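Local coordinates for calcium-binding EF hand family protein (Arabidopsis thaliana, PDB 6YIG) that binds calcium through an EF-hand in this N-terminal EH domain and probably serves as a protein adaptor in plant endocytosis, at residues A[8-12]-A[13-17]; A[26-30]-A[31-35]. All coordinates share one frame; numbering follows the deposited sequence.

Contact 1 of 2, residues A[8-12]-A[13-17]; sequences PNMDQ and FEAYF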
ATOM      1  N   PRO A   8      -8.303  -5.007  20.121  1.00 56.57           N
ATOM      2  CA  PRO A   8      -8.905  -3.827  19.496  1.00 53.56           C
ATOM      3  C   PRO A   8      -7.917  -2.828  18.889  1.00 50.98           C
ATOM      4  O   PRO A   8      -8.278  -2.168  17.968  1.00 55.58           O
ATOM      5  CB  PRO A   8      -9.615  -3.105  20.649  1.00 56.95           C
ATOM      6  CG  PRO A   8      -9.900  -4.189  21.620  1.00 59.35           C
ATOM      7  CD  PRO A   8      -8.694  -5.086  21.541  1.00 57.49           C
ATOM      8  N   ASN A   9      -6.714  -2.723  19.432  1.00 53.75           N
ATOM      9  CA  ASN A   9      -5.723  -1.791  18.908  1.00 59.47           C
ATOM     10  C   ASN A   9      -4.702  -2.471  17.992  1.00 57.63           C
ATOM     11  O   ASN A   9      -3.634  -1.902  17.731  1.00 53.21           O
ATOM     12  CB  ASN A   9      -5.007  -1.067  20.053  1.00 62.34           C
ATOM     13  CG  ASN A   9      -4.340   0.225  19.596  1.00 62.05           C
ATOM     14  OD1 ASN A   9      -4.932   1.006  18.844  1.00 64.06           O
ATOM     15  ND2 ASN A   9      -3.097   0.441  20.021  1.00 56.99           N
ATOM     16  N   MET A  10      -5.020  -3.665  17.489  1.00 53.39           N
ATOM     17  CA  MET A  10      -4.098  -4.394  16.627  1.00 54.35           C
ATOM     18  C   MET A  10      -3.619  -3.519  15.470  1.00 47.05           C
ATOM     19  O   MET A  10      -4.389  -2.748  14.891  1.00 44.51           O
ATOM     20  CB  MET A  10      -4.776  -5.654  16.075  1.00 57.37           C
ATOM     21  CG  MET A  10      -3.864  -6.490  15.178  1.00 62.21           C
ATOM     22  SD  MET A  10      -4.711  -7.726  14.167  1.00 66.50           S
ATOM     23  CE  MET A  10      -5.391  -6.728  12.847  1.00 59.42           C
ATOM     24  N   ASP A  11      -2.339  -3.676  15.128  1.00 39.19           N
ATOM     25  CA  ASP A  11      -1.705  -2.933  14.040  1.00 33.41           C
ATOM     26  C   ASP A  11      -2.108  -3.574  12.719  1.00 31.57           C
ATOM     27  O   ASP A  11      -1.582  -4.615  12.310  1.00 30.30           O
ATOM     28  CB  ASP A  11      -0.194  -2.926  14.246  1.00 32.62           C
ATOM     29  CG  ASP A  11       0.534  -2.055  13.249  1.00 34.17           C
ATOM     30  OD1 ASP A  11      -0.000  -1.801  12.158  1.00 27.95           O
ATOM     31  OD2 ASP A  11       1.665  -1.629  13.578  1.00 40.00           O
ATOM     32  N   GLN A  12      -3.040  -2.921  12.022  1.00 22.24           N
ATOM     33  CA  GLN A  12      -3.583  -3.476  10.792  1.00 20.50           C
ATOM     34  C   GLN A  12      -2.603  -3.351   9.637  1.00 15.68           C
ATOM     35  O   GLN A  12      -2.614  -4.194   8.739  1.00 15.44           O
ATOM     36  CB  GLN A  12      -4.897  -2.780  10.446  1.00 21.12           C
ATOM     37  CG  GLN A  12      -5.606  -3.354   9.242  1.00 24.07           C
ATOM     38  CD  GLN A  12      -5.909  -4.837   9.375  1.00 28.22           C
ATOM     39  OE1 GLN A  12      -5.331  -5.674   8.675  1.00 30.17           O
ATOM     40  NE2 GLN A  12      -6.806  -5.173  10.291  1.00 37.91           N
ATOM     41  N   PHE A  13      -1.767  -2.306   9.624  1.00 16.14           N
ATOM     42  CA  PHE A  13      -0.732  -2.222   8.599  1.00 15.54           C
ATOM     43  C   PHE A  13       0.197  -3.420   8.706  1.00 15.57           C
ATOM     44  O   PHE A  13       0.493  -4.094   7.711  1.00 13.52           O
ATOM     45  CB  PHE A  13       0.063  -0.914   8.719  1.00 15.59           C
ATOM     46  CG  PHE A  13      -0.699   0.308   8.294  1.00 13.90           C
ATOM     47  CD1 PHE A  13      -0.709   0.719   6.974  1.00 16.22           C
ATOM     48  CD2 PHE A  13      -1.398   1.064   9.215  1.00 17.53           C
ATOM     49  CE1 PHE A  13      -1.382   1.839   6.594  1.00 15.50           C
ATOM     50  CE2 PHE A  13      -2.078   2.198   8.826  1.00 17.02           C
ATOM     51  CZ  PHE A  13      -2.088   2.575   7.507  1.00 14.56           C
ATOM     52  N   GLU A  14       0.665  -3.708   9.921  1.00 15.21           N
ATOM     53  CA  GLU A  14       1.543  -4.857  10.100  1.00 18.65           C
ATOM     54  C   GLU A  14       0.840  -6.161   9.739  1.00 16.39           C
ATOM     55  O   GLU A  14       1.447  -7.061   9.141  1.00 16.18           O
ATOM     56  CB  GLU A  14       2.052  -4.901  11.541  1.00 20.73           C
ATOM     57  CG  GLU A  14       2.961  -6.103  11.791  1.00 23.84           C
ATOM     58  CD  GLU A  14       3.614  -6.086  13.154  1.00 41.29           C
ATOM     59  OE1 GLU A  14       3.031  -5.508  14.098  1.00 44.46           O
ATOM     60  OE2 GLU A  14       4.713  -6.669  13.278  1.00 49.76           O
ATOM     61  N   ALA A  15      -0.437  -6.301  10.115  1.00 16.01           N
ATOM     62  CA  ALA A  15      -1.159  -7.524   9.799  1.00 16.24           C
ATOM     63  C   ALA A  15      -1.248  -7.721   8.294  1.00 16.57           C
ATOM     64  O   ALA A  15      -1.081  -8.837   7.797  1.00 18.09           O
ATOM     65  CB  ALA A  15      -2.553  -7.477  10.418  1.00 18.60           C
ATOM     66  N   TYR A  16      -1.501  -6.644   7.552  1.00 15.29           N
ATOM     67  CA  TYR A  16      -1.549  -6.747   6.100  1.00 13.72           C
ATOM     68  C   TYR A  16      -0.177  -7.096   5.527  1.00 13.47           C
ATOM     69  O   TYR A  16      -0.077  -7.867   4.580  1.00 14.60           O
ATOM     70  CB  TYR A  16      -2.052  -5.439   5.491  1.00 11.47           C
ATOM     71  CG  TYR A  16      -3.543  -5.215   5.494  1.00 12.28           C
ATOM     72  CD1 TYR A  16      -4.442  -6.264   5.351  1.00 15.02           C
ATOM     73  CD2 TYR A  16      -4.059  -3.943   5.591  1.00 13.77           C
ATOM     74  CE1 TYR A  16      -5.823  -6.045   5.311  1.00 17.90           C
ATOM     75  CE2 TYR A  16      -5.433  -3.706   5.576  1.00 13.40           C
ATOM     76  CZ  TYR A  16      -6.315  -4.765   5.427  1.00 15.87           C
ATOM     77  OH  TYR A  16      -7.686  -4.593   5.395  1.00 19.53           O
ATOM     78  N   PHE A  17       0.891  -6.491   6.057  1.00 11.77           N
ATOM     79  CA  PHE A  17       2.246  -6.800   5.600  1.00 12.48           C
ATOM     80  C   PHE A  17       2.548  -8.284   5.778  1.00 15.85           C
ATOM     81  O   PHE A  17       3.079  -8.935   4.873  1.00 17.07           O
ATOM     82  CB  PHE A  17       3.224  -5.899   6.383  1.00 13.97           C
ATOM     83  CG  PHE A  17       4.678  -5.987   5.975  1.00 14.00           C
ATOM     84  CD1 PHE A  17       5.085  -5.715   4.689  1.00 13.09           C
ATOM     85  CD2 PHE A  17       5.645  -6.222   6.936  1.00 23.26           C
ATOM     86  CE1 PHE A  17       6.406  -5.761   4.332  1.00 16.30           C
ATOM     87  CE2 PHE A  17       6.982  -6.265   6.593  1.00 25.18           C
ATOM     88  CZ  PHE A  17       7.363  -6.043   5.265  1.00 23.14           C
TER
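Asp-11 precedes and Gln-12 opens helix 12-20, their carbonyls taking the amides of Ala-15 (Asp-11 O to Ala-15 N, 3.0 Å) and Tyr-16 (Gln-12 O to Tyr-16 N, 2.9 Å). Asp-11 is the N-cap: with CG anti to the backbone N (chi1 -174°), its carboxylate reaches over the first turn, where OD1 accepts from Glu-14 N at 3.0 Å. The bond is nearly straight, 173° at the hydrogen, but reaches OD1 from above the carboxylate plane. Asp-11 OD2 lies 4.1 Å from Glu-14 OE1, two like charges that probably repel mildly. The capped helix is the entering helix of the EF-hand within the EH domain. Gln-12 bends at chi2 and brings its carbonyl oxygen over one face of the Tyr-16 ring, the amide plane tilted 49° to it, OE1 standing 3.3 Å above the ring centre, while CG makes an off-centre CH-pi contact. The phenol OH bonds to Pro-103 O, and Phe-36 meets the same ring. A leucine in place of Tyr-16 would probably deprive Pro-103 O of its hydroxyl partner and Gln-12 of its aromatic platform. Farther out, Met-10 CE rests against Ala-15 CB at 3.8 Å.

Contact 2 of 2, residues A[26-30]-A[31-35]; sequences GRISG and AEAVG. With CA (calcium ion), chain B.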
ATOM      1  N   GLY A  26      10.472 -10.760   4.315  1.00 12.44           N
ATOM      2  CA  GLY A  26      10.472  -9.413   4.848  1.00 11.88           C
ATOM      3  C   GLY A  26      10.336  -8.344   3.803  1.00 13.10           C
ATOM      4  O   GLY A  26      10.524  -7.164   4.116  1.00 13.76           O
ATOM      5  N   ARG A  27      10.021  -8.721   2.570  1.00 12.56           N
ATOM      6  CA  ARG A  27       9.815  -7.809   1.455  1.00 13.55           C
ATOM      7  C   ARG A  27       8.553  -8.210   0.713  1.00 12.18           C
ATOM      8  O   ARG A  27       8.207  -9.389   0.666  1.00 13.90           O
ATOM      9  CB  ARG A  27      10.986  -7.854   0.462  1.00 17.05           C
ATOM     10  CG  ARG A  27      12.382  -7.700   1.043  1.00 21.89           C
ATOM     11  CD  ARG A  27      13.403  -7.902  -0.084  1.00 21.29           C
ATOM     12  NE  ARG A  27      13.407  -9.271  -0.589  1.00 19.96           N
ATOM     13  CZ  ARG A  27      14.275  -9.733  -1.483  1.00 22.37           C
ATOM     14  NH1 ARG A  27      15.207  -8.930  -1.970  1.00 24.90           N
ATOM     15  NH2 ARG A  27      14.222 -11.001  -1.887  1.00 27.12           N
ATOM     16  N   ILE A  28       7.877  -7.237   0.093  1.00 12.32           N
ATOM     17  CA  ILE A  28       6.735  -7.533  -0.767  1.00 13.89           C
ATOM     18  C   ILE A  28       7.210  -7.460  -2.212  1.00 12.57           C
ATOM     19  O   ILE A  28       7.557  -6.386  -2.727  1.00 14.19           O
ATOM     20  CB  ILE A  28       5.544  -6.593  -0.530  1.00 13.50           C
ATOM     21  CG1 ILE A  28       5.169  -6.511   0.946  1.00 13.50           C
ATOM     22  CG2 ILE A  28       4.353  -7.046  -1.398  1.00 16.26           C
ATOM     23  CD1 ILE A  28       4.941  -7.856   1.613  1.00 13.68           C
ATOM     24  N   SER A  29       7.222  -8.607  -2.868  1.00 13.28           N
ATOM     25  CA  SER A  29       7.592  -8.692  -4.266  1.00 14.50           C
ATOM     26  C   SER A  29       6.450  -8.221  -5.156  1.00 15.58           C
ATOM     27  O   SER A  29       5.304  -8.062  -4.716  1.00 14.47           O
ATOM     28  CB  SER A  29       7.936 -10.122  -4.633  1.00 16.15           C
ATOM     29  OG  SER A  29       6.750 -10.897  -4.620  1.00 17.09           O
ATOM     30  N   GLY A  30       6.782  -7.972  -6.426  1.00 14.61           N
ATOM     31  CA  GLY A  30       5.740  -7.613  -7.387  1.00 16.48           C
ATOM     32  C   GLY A  30       4.594  -8.609  -7.413  1.00 15.14           C
ATOM     33  O   GLY A  30       3.424  -8.232  -7.398  1.00 15.96           O
ATOM     34  N   ALA A  31       4.916  -9.907  -7.471  1.00 14.96           N
ATOM     35  CA  ALA A  31       3.875 -10.927  -7.526  1.00 13.82           C
ATOM     36  C   ALA A  31       3.044 -10.937  -6.261  1.00 13.32           C
ATOM     37  O   ALA A  31       1.824 -11.158  -6.295  1.00 14.95           O
ATOM     38  CB  ALA A  31       4.502 -12.305  -7.750  1.00 22.46           C
ATOM     39  N   GLU A  32       3.701 -10.771  -5.119  1.00 13.68           N
ATOM     40  CA  GLU A  32       2.983 -10.714  -3.853  1.00 13.56           C
ATOM     41  C   GLU A  32       2.035  -9.525  -3.828  1.00 11.90           C
ATOM     42  O   GLU A  32       0.924  -9.630  -3.307  1.00 13.85           O
ATOM     43  CB  GLU A  32       3.986 -10.649  -2.704  1.00 11.48           C
ATOM     44  CG  GLU A  32       4.662 -11.991  -2.409  1.00 12.88           C
ATOM     45  CD  GLU A  32       5.810 -11.915  -1.431  1.00 13.39           C
ATOM     46  OE1 GLU A  32       6.292 -10.799  -1.137  1.00 12.96           O
ATOM     47  OE2 GLU A  32       6.237 -12.995  -0.958  1.00 15.99           O
ATOM     48  N   ALA A  33       2.458  -8.385  -4.371  1.00 13.05           N
ATOM     49  CA  ALA A  33       1.590  -7.208  -4.417  1.00 12.22           C
ATOM     50  C   ALA A  33       0.427  -7.414  -5.371  1.00 12.69           C
ATOM     51  O   ALA A  33      -0.709  -7.032  -5.065  1.00 14.79           O
ATOM     52  CB  ALA A  33       2.381  -5.975  -4.825  1.00 12.98           C
ATOM     53  N   VAL A  34       0.676  -8.021  -6.534  1.00 14.36           N
ATOM     54  CA  VAL A  34      -0.418  -8.281  -7.454  1.00 16.05           C
ATOM     55  C   VAL A  34      -1.475  -9.125  -6.755  1.00 15.78           C
ATOM     56  O   VAL A  34      -2.664  -8.807  -6.795  1.00 16.12           O
ATOM     57  CB  VAL A  34       0.081  -8.958  -8.742  1.00 16.01           C
ATOM     58  CG1 VAL A  34      -1.114  -9.537  -9.524  1.00 17.06           C
ATOM     59  CG2 VAL A  34       0.894  -7.995  -9.591  1.00 15.74           C
ATOM     60  N   GLY A  35      -1.045 -10.174  -6.045  1.00 14.59           N
ATOM     61  CA  GLY A  35      -2.013 -11.080  -5.453  1.00 16.70           C
ATOM     62  C   GLY A  35      -2.763 -10.437  -4.308  1.00 16.71           C
ATOM     63  O   GLY A  35      -3.976 -10.611  -4.172  1.00 17.95           O
TER
HETATM   64 CA    CA B 201       8.118 -11.645   0.231  1.00 13.01          CA
HETATM   65  O   HOH W   1       9.506 -11.478  -1.681  1.00 17.09           O
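Ser-29 and Glu-32 form a capping box where the calcium loop of the EF-hand runs into its exiting helix. Ser-29 OG accepts from Glu-32 N at 3.1 Å, and Glu-32 OE1 returns the bond by accepting from Ser-29 N at 2.9 Å, met from above the carboxylate plane. The serine hydroxyl sits between its backbone N and carbonyl carbon (chi1 70°), which aims it at the helix amide. This inner side is tight: Ile-28 CG2 packs 3.8 Å from Glu-32 CB and meets Ala-33, and the Ile-28 side chain also touches Phe-17 and Ala-20 of the entering helix. The outer side is looser and more exposed: Ala-31 and Val-34 make slighter contacts, and the Gly-30 carbonyl takes Val-34 N in a helix bond. Beyond CG the Glu-32 chain is extended, carrying its carboxylate to the metal. The bond from Ser-29 N probably helps fix the rotation of a carboxylate that binds calcium through both oxygens, with Asp-21, Asp-23 and Asp-25 supplying further ligands. Arg-27 contributes its backbone O at 2.3 Å from the calcium ion, and a water oxygen, the seventh ligand atom, lies 2.4 Å from the ion. Glu-32 OE1 lies 2.4 Å from the calcium ion and OE2 2.6 Å.

Overall arrangement
From the N terminus, contact 1 comes first, turning the loop of 8-12 into helix 12-20; it closes before contact 2 opens, so the two stand in series, neither nested nor crossed. Both are local and close no long loop. Between them the chain finishes the entering helix and passes the aspartates of the calcium loop. Contact 2 then carries strand 28-29, paired antiparallel with strand 61-62, into helix 30-37. Each contact is thus a helix start within one EF-hand, their centres about 18 Å apart. They meet through Phe-17, whose ring packs on Gly-26 and Ile-28. Phe-13 reaches helix 64-78 and Pro-102, and Tyr-16 reaches the C-terminal segment at Pro-103.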